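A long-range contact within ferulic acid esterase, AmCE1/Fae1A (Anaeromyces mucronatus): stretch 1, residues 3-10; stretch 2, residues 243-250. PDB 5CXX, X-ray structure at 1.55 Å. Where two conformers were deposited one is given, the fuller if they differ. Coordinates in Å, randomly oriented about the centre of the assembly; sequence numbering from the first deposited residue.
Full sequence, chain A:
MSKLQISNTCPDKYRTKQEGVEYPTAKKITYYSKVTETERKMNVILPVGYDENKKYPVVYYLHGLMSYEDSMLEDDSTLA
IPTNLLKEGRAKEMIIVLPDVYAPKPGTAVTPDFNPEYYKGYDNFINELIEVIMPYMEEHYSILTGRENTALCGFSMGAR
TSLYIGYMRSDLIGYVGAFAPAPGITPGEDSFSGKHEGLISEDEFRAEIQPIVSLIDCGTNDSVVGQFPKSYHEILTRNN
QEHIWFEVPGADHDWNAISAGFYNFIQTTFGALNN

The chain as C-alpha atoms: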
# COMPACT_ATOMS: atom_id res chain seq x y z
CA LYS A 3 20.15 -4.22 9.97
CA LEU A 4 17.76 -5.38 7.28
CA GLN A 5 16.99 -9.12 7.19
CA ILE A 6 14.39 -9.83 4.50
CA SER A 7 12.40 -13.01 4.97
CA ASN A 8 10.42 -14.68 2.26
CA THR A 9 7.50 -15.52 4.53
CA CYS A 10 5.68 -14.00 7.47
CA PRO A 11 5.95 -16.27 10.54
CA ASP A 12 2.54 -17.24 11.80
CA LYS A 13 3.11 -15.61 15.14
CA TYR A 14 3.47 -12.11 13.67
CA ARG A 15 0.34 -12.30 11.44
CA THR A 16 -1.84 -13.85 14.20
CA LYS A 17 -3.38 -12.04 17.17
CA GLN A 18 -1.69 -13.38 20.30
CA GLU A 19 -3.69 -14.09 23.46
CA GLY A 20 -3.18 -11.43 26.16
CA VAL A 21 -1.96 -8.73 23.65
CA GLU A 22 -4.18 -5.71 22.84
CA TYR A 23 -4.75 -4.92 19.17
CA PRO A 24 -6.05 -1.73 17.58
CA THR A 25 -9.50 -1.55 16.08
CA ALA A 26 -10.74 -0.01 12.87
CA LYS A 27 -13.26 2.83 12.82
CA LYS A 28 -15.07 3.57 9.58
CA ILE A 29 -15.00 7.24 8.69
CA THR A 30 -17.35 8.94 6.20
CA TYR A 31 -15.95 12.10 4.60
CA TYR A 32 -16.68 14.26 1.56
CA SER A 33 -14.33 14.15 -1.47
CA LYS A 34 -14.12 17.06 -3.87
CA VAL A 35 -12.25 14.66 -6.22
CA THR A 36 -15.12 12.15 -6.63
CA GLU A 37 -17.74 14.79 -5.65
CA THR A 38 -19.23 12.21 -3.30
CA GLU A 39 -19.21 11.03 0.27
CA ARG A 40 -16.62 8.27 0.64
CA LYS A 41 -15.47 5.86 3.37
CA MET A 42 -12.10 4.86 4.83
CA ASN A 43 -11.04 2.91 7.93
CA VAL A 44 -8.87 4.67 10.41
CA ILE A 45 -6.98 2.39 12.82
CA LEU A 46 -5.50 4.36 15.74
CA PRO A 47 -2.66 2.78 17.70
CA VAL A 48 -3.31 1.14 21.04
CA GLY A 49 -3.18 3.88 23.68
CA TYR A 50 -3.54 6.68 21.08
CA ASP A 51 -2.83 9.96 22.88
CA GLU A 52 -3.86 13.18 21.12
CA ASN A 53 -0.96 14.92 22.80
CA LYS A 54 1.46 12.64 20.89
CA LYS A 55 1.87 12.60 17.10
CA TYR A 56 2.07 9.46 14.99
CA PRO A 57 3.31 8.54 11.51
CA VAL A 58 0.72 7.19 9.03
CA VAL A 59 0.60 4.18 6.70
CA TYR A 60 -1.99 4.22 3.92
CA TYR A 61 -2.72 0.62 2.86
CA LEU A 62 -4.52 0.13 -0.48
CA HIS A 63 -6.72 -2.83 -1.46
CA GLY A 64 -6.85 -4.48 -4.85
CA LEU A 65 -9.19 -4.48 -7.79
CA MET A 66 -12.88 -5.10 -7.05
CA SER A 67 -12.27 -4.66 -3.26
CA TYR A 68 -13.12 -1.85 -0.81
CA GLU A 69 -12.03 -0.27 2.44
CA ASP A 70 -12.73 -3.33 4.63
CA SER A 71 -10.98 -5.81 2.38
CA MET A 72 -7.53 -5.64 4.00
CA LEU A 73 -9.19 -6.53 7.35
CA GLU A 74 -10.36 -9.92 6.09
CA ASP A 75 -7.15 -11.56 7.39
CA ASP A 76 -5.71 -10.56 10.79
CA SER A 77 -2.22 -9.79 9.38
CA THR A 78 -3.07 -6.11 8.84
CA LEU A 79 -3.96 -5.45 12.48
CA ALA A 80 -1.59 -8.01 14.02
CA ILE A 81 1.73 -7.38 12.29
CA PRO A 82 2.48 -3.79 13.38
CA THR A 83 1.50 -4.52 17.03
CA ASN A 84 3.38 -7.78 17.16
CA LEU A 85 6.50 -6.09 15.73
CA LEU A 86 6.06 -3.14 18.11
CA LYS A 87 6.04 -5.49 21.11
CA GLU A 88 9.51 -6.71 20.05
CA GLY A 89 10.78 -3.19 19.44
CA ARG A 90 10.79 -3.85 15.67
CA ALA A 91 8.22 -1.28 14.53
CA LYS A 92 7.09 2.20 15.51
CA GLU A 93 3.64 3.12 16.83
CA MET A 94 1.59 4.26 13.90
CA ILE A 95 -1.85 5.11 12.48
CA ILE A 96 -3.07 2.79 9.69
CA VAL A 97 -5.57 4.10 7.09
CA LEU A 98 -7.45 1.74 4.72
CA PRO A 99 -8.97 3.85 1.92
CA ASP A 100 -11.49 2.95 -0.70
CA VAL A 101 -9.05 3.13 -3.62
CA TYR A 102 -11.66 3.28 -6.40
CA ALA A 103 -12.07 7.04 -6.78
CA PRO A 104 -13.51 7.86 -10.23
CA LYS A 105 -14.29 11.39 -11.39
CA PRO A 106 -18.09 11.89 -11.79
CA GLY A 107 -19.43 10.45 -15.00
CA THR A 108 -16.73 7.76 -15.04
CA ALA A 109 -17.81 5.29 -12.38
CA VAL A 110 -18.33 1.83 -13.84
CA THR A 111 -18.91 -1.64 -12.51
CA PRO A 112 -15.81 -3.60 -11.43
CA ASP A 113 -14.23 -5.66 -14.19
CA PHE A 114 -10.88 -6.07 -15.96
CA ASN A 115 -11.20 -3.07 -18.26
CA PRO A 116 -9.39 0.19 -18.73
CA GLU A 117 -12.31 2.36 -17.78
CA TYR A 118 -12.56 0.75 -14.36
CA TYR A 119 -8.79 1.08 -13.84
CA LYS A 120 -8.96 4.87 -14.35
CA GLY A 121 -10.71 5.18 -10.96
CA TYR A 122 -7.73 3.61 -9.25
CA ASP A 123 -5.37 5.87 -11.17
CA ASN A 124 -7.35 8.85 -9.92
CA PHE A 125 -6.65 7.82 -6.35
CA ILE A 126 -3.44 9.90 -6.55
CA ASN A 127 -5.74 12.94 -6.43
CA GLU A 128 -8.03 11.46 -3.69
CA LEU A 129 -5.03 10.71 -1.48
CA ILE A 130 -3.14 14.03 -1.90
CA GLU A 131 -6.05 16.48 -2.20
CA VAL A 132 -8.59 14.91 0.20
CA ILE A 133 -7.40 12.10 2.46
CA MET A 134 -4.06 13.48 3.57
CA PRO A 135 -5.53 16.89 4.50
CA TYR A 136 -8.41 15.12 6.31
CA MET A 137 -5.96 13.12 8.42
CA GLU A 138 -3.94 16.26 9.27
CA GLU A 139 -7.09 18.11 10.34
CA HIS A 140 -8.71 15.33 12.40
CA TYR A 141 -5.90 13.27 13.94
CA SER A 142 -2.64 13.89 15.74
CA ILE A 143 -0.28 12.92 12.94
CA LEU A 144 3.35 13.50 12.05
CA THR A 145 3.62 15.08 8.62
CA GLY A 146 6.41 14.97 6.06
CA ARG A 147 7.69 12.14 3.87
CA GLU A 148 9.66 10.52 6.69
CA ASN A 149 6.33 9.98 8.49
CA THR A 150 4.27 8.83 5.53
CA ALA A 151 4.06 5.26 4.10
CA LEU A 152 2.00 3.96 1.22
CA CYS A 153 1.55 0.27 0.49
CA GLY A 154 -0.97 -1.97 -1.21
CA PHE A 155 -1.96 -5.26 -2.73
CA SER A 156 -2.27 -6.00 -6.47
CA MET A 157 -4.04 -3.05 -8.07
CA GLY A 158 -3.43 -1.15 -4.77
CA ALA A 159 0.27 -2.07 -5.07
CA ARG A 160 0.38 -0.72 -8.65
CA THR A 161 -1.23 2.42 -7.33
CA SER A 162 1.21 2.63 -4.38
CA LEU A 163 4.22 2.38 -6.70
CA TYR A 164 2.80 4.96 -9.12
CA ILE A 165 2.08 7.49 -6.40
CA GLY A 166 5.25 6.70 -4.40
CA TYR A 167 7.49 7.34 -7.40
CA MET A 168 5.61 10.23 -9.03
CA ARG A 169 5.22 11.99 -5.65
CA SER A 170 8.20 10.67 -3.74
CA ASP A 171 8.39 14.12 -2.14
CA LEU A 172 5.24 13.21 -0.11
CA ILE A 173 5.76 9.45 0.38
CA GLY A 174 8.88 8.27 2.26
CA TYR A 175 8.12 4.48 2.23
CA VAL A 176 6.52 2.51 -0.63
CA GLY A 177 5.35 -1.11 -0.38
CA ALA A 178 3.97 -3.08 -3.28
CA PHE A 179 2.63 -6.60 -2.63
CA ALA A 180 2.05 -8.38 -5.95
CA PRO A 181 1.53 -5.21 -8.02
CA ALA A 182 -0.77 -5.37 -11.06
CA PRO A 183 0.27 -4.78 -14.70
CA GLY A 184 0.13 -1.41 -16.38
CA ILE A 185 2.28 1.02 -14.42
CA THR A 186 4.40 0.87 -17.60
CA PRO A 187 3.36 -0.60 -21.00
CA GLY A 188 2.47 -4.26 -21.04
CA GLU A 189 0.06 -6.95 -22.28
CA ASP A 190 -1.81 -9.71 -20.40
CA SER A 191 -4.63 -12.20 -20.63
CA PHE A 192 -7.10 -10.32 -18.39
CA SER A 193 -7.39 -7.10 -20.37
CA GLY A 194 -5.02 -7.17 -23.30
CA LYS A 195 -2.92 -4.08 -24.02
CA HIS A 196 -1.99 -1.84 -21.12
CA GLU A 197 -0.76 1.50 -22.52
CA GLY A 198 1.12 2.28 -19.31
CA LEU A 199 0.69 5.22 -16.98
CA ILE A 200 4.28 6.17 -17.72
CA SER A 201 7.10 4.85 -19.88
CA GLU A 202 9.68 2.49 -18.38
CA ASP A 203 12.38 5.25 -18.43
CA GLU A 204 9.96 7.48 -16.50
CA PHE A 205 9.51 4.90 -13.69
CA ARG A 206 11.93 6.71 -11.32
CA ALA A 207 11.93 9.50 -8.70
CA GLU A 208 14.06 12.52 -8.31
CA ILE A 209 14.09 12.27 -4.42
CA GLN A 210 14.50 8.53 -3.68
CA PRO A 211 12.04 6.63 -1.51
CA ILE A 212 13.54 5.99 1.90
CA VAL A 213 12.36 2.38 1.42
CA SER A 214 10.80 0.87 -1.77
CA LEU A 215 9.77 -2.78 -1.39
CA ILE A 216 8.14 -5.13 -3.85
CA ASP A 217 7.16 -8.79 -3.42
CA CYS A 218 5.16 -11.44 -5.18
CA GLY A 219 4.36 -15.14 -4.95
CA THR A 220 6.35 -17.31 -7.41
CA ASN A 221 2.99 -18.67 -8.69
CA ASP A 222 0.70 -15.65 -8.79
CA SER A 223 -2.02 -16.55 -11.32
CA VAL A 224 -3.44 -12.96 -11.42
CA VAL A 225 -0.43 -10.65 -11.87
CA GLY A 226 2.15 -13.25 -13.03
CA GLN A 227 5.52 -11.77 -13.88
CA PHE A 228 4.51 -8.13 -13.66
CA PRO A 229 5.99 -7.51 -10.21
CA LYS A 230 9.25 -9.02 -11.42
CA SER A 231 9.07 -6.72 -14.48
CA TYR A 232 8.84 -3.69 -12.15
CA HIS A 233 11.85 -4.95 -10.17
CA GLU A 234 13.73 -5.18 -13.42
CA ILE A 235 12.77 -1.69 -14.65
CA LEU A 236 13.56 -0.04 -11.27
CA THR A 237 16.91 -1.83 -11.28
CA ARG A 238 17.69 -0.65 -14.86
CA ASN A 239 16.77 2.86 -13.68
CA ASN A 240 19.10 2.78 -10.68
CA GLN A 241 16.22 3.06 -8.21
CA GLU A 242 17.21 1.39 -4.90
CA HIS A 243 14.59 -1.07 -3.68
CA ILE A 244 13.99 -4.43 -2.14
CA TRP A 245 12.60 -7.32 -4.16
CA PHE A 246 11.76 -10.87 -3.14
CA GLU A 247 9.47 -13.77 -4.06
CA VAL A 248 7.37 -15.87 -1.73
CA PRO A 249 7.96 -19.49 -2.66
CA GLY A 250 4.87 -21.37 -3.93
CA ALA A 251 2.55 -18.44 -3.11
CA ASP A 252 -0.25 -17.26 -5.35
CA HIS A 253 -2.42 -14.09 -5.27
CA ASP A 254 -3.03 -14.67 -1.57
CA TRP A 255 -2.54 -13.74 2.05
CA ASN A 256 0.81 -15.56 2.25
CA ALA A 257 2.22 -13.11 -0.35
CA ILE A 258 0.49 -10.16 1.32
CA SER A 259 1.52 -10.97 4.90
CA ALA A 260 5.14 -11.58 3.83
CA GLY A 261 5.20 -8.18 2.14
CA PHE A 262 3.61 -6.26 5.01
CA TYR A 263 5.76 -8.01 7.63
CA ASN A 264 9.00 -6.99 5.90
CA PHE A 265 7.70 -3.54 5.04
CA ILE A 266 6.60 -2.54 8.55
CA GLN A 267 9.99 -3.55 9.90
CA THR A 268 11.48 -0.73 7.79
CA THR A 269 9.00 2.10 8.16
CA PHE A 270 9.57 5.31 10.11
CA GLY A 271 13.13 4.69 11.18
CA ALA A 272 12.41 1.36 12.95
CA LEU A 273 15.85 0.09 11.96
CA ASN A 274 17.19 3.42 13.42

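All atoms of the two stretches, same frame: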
# COMPACT_ATOMS: atom_id res chain seq x y z
N LYS A 3 20.05 -2.79 9.60
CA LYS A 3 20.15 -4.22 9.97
C LYS A 3 19.05 -5.06 9.30
O LYS A 3 18.38 -5.85 9.96
CB LYS A 3 20.06 -4.40 11.49
CG LYS A 3 19.28 -3.29 12.18
CD LYS A 3 19.51 -3.23 13.68
CE LYS A 3 18.67 -2.13 14.34
NZ LYS A 3 17.21 -2.39 14.45
N LEU A 4 18.89 -4.88 8.02
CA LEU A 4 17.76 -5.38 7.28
C LEU A 4 17.87 -6.86 7.00
O LEU A 4 18.75 -7.27 6.31
CB LEU A 4 17.76 -4.61 5.97
CG LEU A 4 16.82 -4.88 4.82
CD1 LEU A 4 15.45 -4.33 5.14
CD2 LEU A 4 17.36 -4.24 3.56
N GLN A 5 16.98 -7.68 7.53
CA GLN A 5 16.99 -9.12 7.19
C GLN A 5 15.66 -9.57 6.54
O GLN A 5 14.72 -9.88 7.22
CB GLN A 5 17.26 -9.99 8.42
CG GLN A 5 18.09 -9.33 9.50
CD GLN A 5 17.23 -8.84 10.66
OE1 GLN A 5 16.20 -8.18 10.46
NE2 GLN A 5 17.68 -9.13 11.89
N ILE A 6 15.62 -9.55 5.21
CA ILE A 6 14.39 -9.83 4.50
C ILE A 6 14.07 -11.32 4.62
O ILE A 6 14.98 -12.16 4.42
CB ILE A 6 14.55 -9.40 3.02
CG1 ILE A 6 14.87 -7.90 2.96
CG2 ILE A 6 13.35 -9.81 2.20
CD1 ILE A 6 13.68 -7.05 3.47
N SER A 7 12.80 -11.62 4.92
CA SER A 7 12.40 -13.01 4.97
C SER A 7 11.33 -13.25 3.93
O SER A 7 10.54 -12.38 3.62
CB SER A 7 11.83 -13.39 6.32
OG SER A 7 10.75 -12.55 6.56
N ASN A 8 11.35 -14.45 3.38
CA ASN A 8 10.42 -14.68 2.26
C ASN A 8 9.07 -15.19 2.70
O ASN A 8 8.25 -15.47 1.86
CB ASN A 8 11.02 -15.63 1.23
CG ASN A 8 11.35 -16.98 1.76
OD1 ASN A 8 11.01 -17.32 2.90
ND2 ASN A 8 11.99 -17.79 0.91
N THR A 9 8.85 -15.26 4.00
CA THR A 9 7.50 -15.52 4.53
C THR A 9 7.28 -14.75 5.82
O THR A 9 8.23 -14.27 6.46
CB THR A 9 7.26 -17.01 4.85
OG1 THR A 9 8.06 -17.37 5.98
CG2 THR A 9 7.57 -17.92 3.61
N CYS A 10 6.00 -14.60 6.20
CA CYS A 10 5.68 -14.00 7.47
C CYS A 10 5.44 -15.15 8.48
O CYS A 10 4.53 -15.95 8.27
CB CYS A 10 4.40 -13.14 7.34
SG CYS A 10 3.95 -12.38 8.97
N HIS A 243 15.81 -0.45 -4.17
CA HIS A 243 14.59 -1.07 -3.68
C HIS A 243 14.88 -2.49 -3.27
O HIS A 243 15.99 -3.06 -3.51
CB HIS A 243 13.48 -1.05 -4.75
CG HIS A 243 13.80 -1.95 -5.91
ND1 HIS A 243 14.81 -1.64 -6.82
CD2 HIS A 243 13.37 -3.19 -6.22
CE1 HIS A 243 14.93 -2.65 -7.68
NE2 HIS A 243 14.10 -3.61 -7.31
N ILE A 244 13.92 -3.07 -2.57
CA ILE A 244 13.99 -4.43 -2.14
C ILE A 244 13.02 -5.25 -2.96
O ILE A 244 11.86 -4.81 -3.14
CB ILE A 244 13.52 -4.51 -0.67
CG1 ILE A 244 14.52 -3.75 0.23
CG2 ILE A 244 13.29 -5.97 -0.20
CD1 ILE A 244 13.88 -3.37 1.64
N TRP A 245 13.46 -6.42 -3.42
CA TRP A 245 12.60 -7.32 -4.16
C TRP A 245 12.78 -8.74 -3.65
O TRP A 245 13.93 -9.16 -3.45
CB TRP A 245 12.95 -7.24 -5.67
CG TRP A 245 12.55 -8.45 -6.50
CD1 TRP A 245 13.41 -9.33 -7.08
CD2 TRP A 245 11.20 -8.88 -6.92
NE1 TRP A 245 12.73 -10.28 -7.82
CE2 TRP A 245 11.38 -10.05 -7.71
CE3 TRP A 245 9.90 -8.43 -6.65
CZ2 TRP A 245 10.33 -10.73 -8.29
CZ3 TRP A 245 8.82 -9.15 -7.22
CH2 TRP A 245 9.05 -10.27 -8.04
N PHE A 246 11.64 -9.44 -3.44
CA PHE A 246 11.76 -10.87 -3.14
C PHE A 246 10.50 -11.60 -3.53
O PHE A 246 9.44 -10.98 -3.68
CB PHE A 246 12.07 -11.14 -1.64
CG PHE A 246 10.93 -10.79 -0.70
CD1 PHE A 246 10.81 -9.48 -0.23
CD2 PHE A 246 9.98 -11.75 -0.33
CE1 PHE A 246 9.75 -9.10 0.62
CE2 PHE A 246 8.88 -11.37 0.56
CZ PHE A 246 8.80 -10.04 1.01
N GLU A 247 10.63 -12.92 -3.66
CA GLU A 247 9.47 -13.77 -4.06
C GLU A 247 9.13 -14.73 -2.96
O GLU A 247 10.00 -15.27 -2.29
CB GLU A 247 9.77 -14.52 -5.39
CG GLU A 247 9.92 -13.54 -6.53
CD GLU A 247 10.30 -14.28 -7.79
OE1 GLU A 247 11.47 -14.70 -7.97
OE2 GLU A 247 9.47 -14.42 -8.67
N VAL A 248 7.83 -14.98 -2.79
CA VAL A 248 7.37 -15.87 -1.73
C VAL A 248 7.15 -17.24 -2.33
O VAL A 248 6.35 -17.38 -3.26
CB VAL A 248 6.04 -15.32 -1.14
CG1 VAL A 248 5.59 -16.26 -0.03
CG2 VAL A 248 6.30 -13.86 -0.63
N PRO A 249 7.94 -18.24 -1.90
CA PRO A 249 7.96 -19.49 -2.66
C PRO A 249 6.62 -20.28 -2.61
O PRO A 249 6.12 -20.51 -1.50
CB PRO A 249 9.11 -20.30 -2.01
CG PRO A 249 9.24 -19.71 -0.68
CD PRO A 249 8.90 -18.25 -0.79
N GLY A 250 6.10 -20.62 -3.80
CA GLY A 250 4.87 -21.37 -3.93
C GLY A 250 3.61 -20.53 -3.71
O GLY A 250 2.51 -21.06 -3.88

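No hydrogen bond joins these two stretches, although they run in nearly the same direction, their end-to-end vectors (CA 4 to 9 against CA 244 to 249) only 25° apart; van der Waals packing of side chains, and of side chains on backbone, holds the contact, which buries 372 Å² summed over both sides. Residues 3-10 form no regular helix or strand, whereas stretch 2 contains a strand beginning at Ile244. The closest CA atoms, those of Asn8 and Val248, are 5.2 Å apart.

Along the extended backbone of stretch 2, side chains alternate: Ile244 and Phe246 direct their CA-to-CB bonds toward stretch 1, while Trp245 and Glu247 point away. Leu4 and Ile6 answer from the other side with CA-to-CB bonds also pointing toward their partner. Ile244 meets both, its CD1 lying 4.0 Å from Leu4 CD1 and its CG2 3.8 Å from Ile6 CD1; these are purely apolar contacts, though Leu4 is poorly ordered. Ile6 also reaches Phe246, placing its CG2 3.5 Å from Phe246 CD1, so one isoleucine bridges two residues of stretch 2.

Phe246, with chi1 in the p well, spreads its ring beneath the backbone of stretch 1. The carbonyl Ser7 O lies over one face, 3.6 Å from Phe246 CE2, and Asn8 CA approaches obliquely, 3.9 Å from Phe246 CD2. The CA-to-CB bond of Ser7 points away, so its contribution comes through the main chain.

Farther along, Asn8 covers the last residues in contact, Glu247 to Pro249, through van der Waals contacts that each pair a carbon with a polar atom: its CB lies 3.7 Å from Glu247 O and its ND2 3.6 Å from Pro249 CD. Asn8 O sits 3.4 Å from the methyl Val248 CG1, to which Thr9 CG2 adds a looser 4.5 Å contact.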